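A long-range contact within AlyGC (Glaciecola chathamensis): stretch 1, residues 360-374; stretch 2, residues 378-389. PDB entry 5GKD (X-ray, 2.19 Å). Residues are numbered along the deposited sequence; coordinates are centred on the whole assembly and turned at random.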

# COMPACT_ATOMS: atom_id res chain seq x y z
N ASP A 360 -12.57 -40.63 18.33
CA ASP A 360 -13.57 -41.44 19.00
C ASP A 360 -14.90 -40.70 19.04
O ASP A 360 -14.95 -39.53 19.43
N ILE A 361 -15.98 -41.38 18.63
CA ILE A 361 -17.32 -40.81 18.66
C ILE A 361 -18.25 -41.62 19.56
O ILE A 361 -19.47 -41.48 19.48
N SER A 362 -17.70 -42.44 20.44
CA SER A 362 -18.55 -43.21 21.33
C SER A 362 -19.28 -42.34 22.33
O SER A 362 -20.17 -42.84 23.02
N GLY A 363 -18.94 -41.05 22.42
CA GLY A 363 -19.70 -40.14 23.25
C GLY A 363 -20.92 -39.55 22.59
O GLY A 363 -21.60 -38.71 23.19
N ILE A 364 -21.21 -39.94 21.36
CA ILE A 364 -22.46 -39.62 20.70
C ILE A 364 -23.25 -40.92 20.56
O ILE A 364 -22.79 -41.86 19.90
N LYS A 365 -24.45 -40.97 21.13
CA LYS A 365 -25.29 -42.14 20.96
C LYS A 365 -26.28 -41.90 19.83
O LYS A 365 -27.01 -40.90 19.82
N PHE A 366 -26.26 -42.80 18.86
CA PHE A 366 -27.10 -42.73 17.68
C PHE A 366 -28.28 -43.68 17.86
O PHE A 366 -28.09 -44.82 18.27
N LYS A 367 -29.47 -43.21 17.53
CA LYS A 367 -30.68 -44.02 17.66
C LYS A 367 -31.68 -43.60 16.60
O LYS A 367 -31.89 -42.41 16.38
N ASP A 368 -32.29 -44.58 15.94
CA ASP A 368 -33.43 -44.33 15.06
C ASP A 368 -33.12 -43.31 13.97
O ASP A 368 -33.92 -42.43 13.69
N ASN A 369 -31.95 -43.41 13.34
CA ASN A 369 -31.65 -42.61 12.16
C ASN A 369 -31.87 -43.45 10.90
O ASN A 369 -31.53 -44.63 10.88
N LEU A 370 -32.45 -42.84 9.87
CA LEU A 370 -32.83 -43.53 8.65
C LEU A 370 -31.95 -43.08 7.49
O LEU A 370 -31.77 -41.87 7.27
N LEU A 371 -31.44 -44.05 6.75
CA LEU A 371 -30.57 -43.89 5.60
C LEU A 371 -31.23 -44.55 4.40
O LEU A 371 -31.87 -45.59 4.55
N ASN A 372 -31.04 -43.98 3.22
CA ASN A 372 -31.48 -44.67 2.02
C ASN A 372 -30.55 -45.85 1.72
O ASN A 372 -29.37 -45.85 2.07
N GLN A 373 -31.11 -46.88 1.07
CA GLN A 373 -30.47 -48.19 1.03
C GLN A 373 -29.20 -48.20 0.18
O GLN A 373 -28.32 -49.03 0.42
N ASP A 374 -29.08 -47.29 -0.78
CA ASP A 374 -27.90 -47.26 -1.63
C ASP A 374 -26.71 -46.56 -0.99
O ASP A 374 -25.64 -46.51 -1.60
N SER A 378 -21.56 -45.47 7.28
CA SER A 378 -20.27 -45.42 7.95
C SER A 378 -20.36 -45.86 9.40
O SER A 378 -19.33 -46.12 10.02
N ILE A 379 -21.57 -45.94 9.96
CA ILE A 379 -21.79 -46.30 11.35
C ILE A 379 -22.90 -47.34 11.38
O ILE A 379 -23.93 -47.17 10.72
N ASN A 380 -22.72 -48.42 12.15
CA ASN A 380 -23.71 -49.51 12.15
C ASN A 380 -24.86 -49.28 13.13
O ASN A 380 -26.00 -49.06 12.70
N LYS A 381 -24.60 -49.35 14.44
CA LYS A 381 -25.68 -49.18 15.40
C LYS A 381 -26.26 -47.77 15.29
O LYS A 381 -25.52 -46.78 15.26
N GLY A 382 -27.58 -47.69 15.27
CA GLY A 382 -28.28 -46.42 15.28
C GLY A 382 -28.67 -45.91 13.92
O GLY A 382 -29.29 -44.84 13.84
N PHE A 383 -28.34 -46.62 12.86
CA PHE A 383 -28.76 -46.26 11.51
C PHE A 383 -29.41 -47.47 10.86
O PHE A 383 -28.84 -48.56 10.86
N GLU A 384 -30.62 -47.29 10.34
CA GLU A 384 -31.25 -48.34 9.58
C GLU A 384 -31.41 -47.87 8.14
O GLU A 384 -31.47 -46.66 7.87
N GLN A 385 -31.48 -48.82 7.25
CA GLN A 385 -31.53 -48.52 5.83
C GLN A 385 -32.88 -48.95 5.26
O GLN A 385 -33.45 -49.95 5.68
N ALA A 386 -33.36 -48.17 4.30
CA ALA A 386 -34.65 -48.47 3.69
C ALA A 386 -34.68 -47.94 2.27
O ALA A 386 -33.88 -47.08 1.88
N ASP A 387 -35.61 -48.47 1.49
CA ASP A 387 -35.91 -47.95 0.17
C ASP A 387 -36.65 -46.63 0.34
O ASP A 387 -37.83 -46.61 0.70
N ILE A 388 -35.97 -45.51 0.11
CA ILE A 388 -36.53 -44.18 0.30
C ILE A 388 -36.58 -43.49 -1.04
O ILE A 388 -35.58 -43.47 -1.76
N THR A 389 -37.72 -42.91 -1.39
CA THR A 389 -37.76 -41.99 -2.52
C THR A 389 -38.36 -40.67 -2.05
O THR A 389 -39.43 -40.64 -1.44

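Stretch 2 meets stretch 1 through a short parallel pairing of strand 383-386 with strand 369-372, and 976 Å² of surface, summed over both sides, is buried between them. Ser-378, at the start, makes no contact with stretch 1, so the packing begins at Ile-379. Its CA-to-CB bond points toward stretch 1, and chi1 m with chi2 t carries Ile-379 CD1 to 3.9 Å from Ile-361 CD1 and 4.0 Å from Phe-366 CZ. The methyl lies over one face of the Phe-366 ring, which has chi1 m; carbon meets carbon at both partners, so the contact is apolar.

Asn-380 is out of reach, but it opens a type II turn that ends at Phe-383. Lys-381 leaves sideways, and its end then bends nearer: Lys-381 NZ lies 4.2 Å from Lys-365 NZ. These are like charges, so their proximity offers no attraction; both residues are exposed and touch crystal neighbours.

Gly-382 brings its CA to 3.4 Å from Phe-366 O, a CA-H...O contact. A CB built ideally on Gly-382 would fall 2.5 Å from Phe-366 O, a clash, and the phi/psi of 96/-2 would also jam it against the preceding carbonyl. Its own carbonyl accepts two hydrogen bonds from one residue, Asn-369 N to Gly-382 O at 3.1 Å and Asn-369 ND2 to Gly-382 O at 3.2 Å. The m rotamer of Asn-369 thus lets its amide reinforce the backbone link.

Phe-383 shares a face of the sheet with Asn-369. With chi1 m and chi2 at 81°, its ring receives Asn-369 CB over one face, that CB lying 4.0 Å from the centroid of the Phe-383 ring and 28° off the normal. Phe-383 CE1 also reaches 3.4 Å from Phe-366 CD2; the planes of the two rings meet obliquely at 41°, with centroids 5.4 Å apart.

Glu-384 lies on the other face, beside Leu-370. Its p rotamer leaves Glu-384 CG 3.9 Å from Leu-370 CD1, while Glu-384 OE2 sits 4.2 Å from Asp-368 OD1, another like-charge approach. The backbone secures this position: Glu-384 N donates to Asn-369 O at 2.9 Å, and Leu-371 N donates to Glu-384 O at 2.8 Å.

Gln-385 returns to the face of Leu-371, and with chi1 m and chi2 t its CG comes within 4.2 Å of Leu-371 CB. Gln-385 NE2 is 3.2 Å from Gln-373 O, but the poor angle rules out a hydrogen bond.

Ala-386 points away overall, yet its CB touches Leu-370 CD1 at 3.9 Å. Ala-386 N donates to Leu-371 O at 3.0 Å, whereas the bond from Gln-373 N to Ala-386 O, 2.9 Å long, is weak at 116°. Beyond it, Asp-387 CG lies 3.7 Å from Gln-373 NE2.

Ile-388 points toward stretch 1. In its m, t conformation, Ile-388 CD1 packs 3.6 Å from Leu-370 CD2 and 4.1 Å from Asn-372 CB, closing the apolar contact; Thr-389 then turns away.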

# COMPACT_ATOMS: atom_id res chain seq x y z
CB ASP A 360 -13.11 -41.78 20.42
CG ASP A 360 -14.07 -42.68 21.14
OD1 ASP A 360 -14.27 -43.82 20.69
OD2 ASP A 360 -14.65 -42.26 22.15
CB ILE A 361 -17.91 -40.66 17.24
CG1 ILE A 361 -18.02 -42.01 16.55
CG2 ILE A 361 -17.06 -39.73 16.41
CD1 ILE A 361 -18.81 -41.98 15.28
CB SER A 362 -17.72 -44.27 22.06
OG SER A 362 -16.98 -43.70 23.12
CB ILE A 364 -22.24 -39.01 19.31
CG1 ILE A 364 -21.31 -37.79 19.34
CG2 ILE A 364 -23.56 -38.65 18.67
CD1 ILE A 364 -21.00 -37.27 17.95
CB LYS A 365 -26.03 -42.54 22.25
CG LYS A 365 -26.00 -44.09 22.44
CD LYS A 365 -27.33 -44.68 22.91
CE LYS A 365 -27.57 -46.12 22.37
NZ LYS A 365 -26.54 -47.18 22.70
CB PHE A 366 -26.29 -43.11 16.44
CG PHE A 366 -25.10 -42.22 16.18
CD1 PHE A 366 -23.89 -42.47 16.79
CD2 PHE A 366 -25.20 -41.14 15.31
CE1 PHE A 366 -22.79 -41.65 16.55
CE2 PHE A 366 -24.11 -40.32 15.07
CZ PHE A 366 -22.90 -40.57 15.68
CB LYS A 367 -31.30 -43.86 19.04
CG LYS A 367 -31.38 -45.11 19.81
CD LYS A 367 -31.59 -44.80 21.27
CE LYS A 367 -31.99 -46.07 22.02
NZ LYS A 367 -31.09 -47.24 21.79
CB ASP A 368 -34.66 -43.89 15.86
CG ASP A 368 -35.12 -44.94 16.83
OD1 ASP A 368 -35.05 -46.14 16.48
OD2 ASP A 368 -35.52 -44.59 17.97
CB ASN A 369 -30.23 -42.07 12.19
CG ASN A 369 -29.98 -41.20 13.40
OD1 ASN A 369 -30.48 -40.07 13.48
ND2 ASN A 369 -29.21 -41.71 14.35
CB LEU A 370 -34.30 -43.31 8.30
CG LEU A 370 -34.81 -44.15 7.12
CD1 LEU A 370 -34.77 -45.64 7.48
CD2 LEU A 370 -36.22 -43.76 6.70
CB LEU A 371 -29.23 -44.59 5.84
CG LEU A 371 -27.87 -43.95 5.87
CD1 LEU A 371 -26.82 -45.05 5.95
CD2 LEU A 371 -27.65 -43.07 4.66
CB ASN A 372 -31.58 -43.72 0.82
CG ASN A 372 -30.25 -43.13 0.40
OD1 ASN A 372 -29.62 -42.37 1.14
ND2 ASN A 372 -29.82 -43.44 -0.81
CB GLN A 373 -31.45 -49.23 0.50
CG GLN A 373 -32.02 -48.88 -0.86
CD GLN A 373 -33.04 -49.90 -1.35
OE1 GLN A 373 -33.46 -50.79 -0.61
NE2 GLN A 373 -33.43 -49.76 -2.61
CB ASP A 374 -28.20 -46.56 -2.95
CG ASP A 374 -29.22 -47.30 -3.78
OD1 ASP A 374 -29.26 -48.54 -3.68
OD2 ASP A 374 -29.97 -46.64 -4.52
CB SER A 378 -19.67 -44.01 7.89
OG SER A 378 -19.60 -43.51 6.56
CB ILE A 379 -22.17 -45.08 12.21
CG1 ILE A 379 -21.05 -44.05 12.19
CG2 ILE A 379 -22.50 -45.50 13.64
CD1 ILE A 379 -21.50 -42.65 12.60
CB ASN A 380 -23.02 -50.85 12.40
CG ASN A 380 -23.02 -51.72 11.16
OD1 ASN A 380 -23.52 -51.31 10.11
ND2 ASN A 380 -22.46 -52.92 11.27
CB LYS A 381 -25.21 -49.39 16.85
CG LYS A 381 -24.66 -50.75 17.22
CD LYS A 381 -25.07 -51.19 18.65
CE LYS A 381 -25.27 -50.07 19.69
NZ LYS A 381 -24.02 -49.38 20.16
CB PHE A 383 -27.57 -45.78 10.67
CG PHE A 383 -27.02 -44.43 11.09
CD1 PHE A 383 -26.15 -44.32 12.16
CD2 PHE A 383 -27.35 -43.29 10.39
CE1 PHE A 383 -25.63 -43.09 12.54
CE2 PHE A 383 -26.84 -42.05 10.76
CZ PHE A 383 -25.98 -41.95 11.83
CB GLU A 384 -32.62 -48.73 10.14
CG GLU A 384 -33.46 -47.52 10.59
CD GLU A 384 -34.65 -47.89 11.43
OE1 GLU A 384 -35.48 -48.70 11.02
OE2 GLU A 384 -34.66 -47.40 12.54
CB GLN A 385 -30.41 -49.23 5.09
CG GLN A 385 -29.05 -48.76 5.52
CD GLN A 385 -27.97 -49.42 4.71
OE1 GLN A 385 -27.43 -50.45 5.10
NE2 GLN A 385 -27.67 -48.85 3.55
CB ALA A 386 -35.81 -47.88 4.49
CB ASP A 387 -36.74 -48.96 -0.62
CG ASP A 387 -36.88 -48.58 -2.07
OD1 ASP A 387 -36.48 -47.46 -2.43
OD2 ASP A 387 -37.38 -49.41 -2.85
CB ILE A 388 -35.70 -43.34 1.29
CG1 ILE A 388 -35.56 -44.05 2.64
CG2 ILE A 388 -36.32 -41.96 1.48
CD1 ILE A 388 -34.58 -43.34 3.56
CB THR A 389 -38.49 -42.60 -3.73
OG1 THR A 389 -39.78 -42.01 -3.87
CG2 THR A 389 -38.63 -44.11 -3.60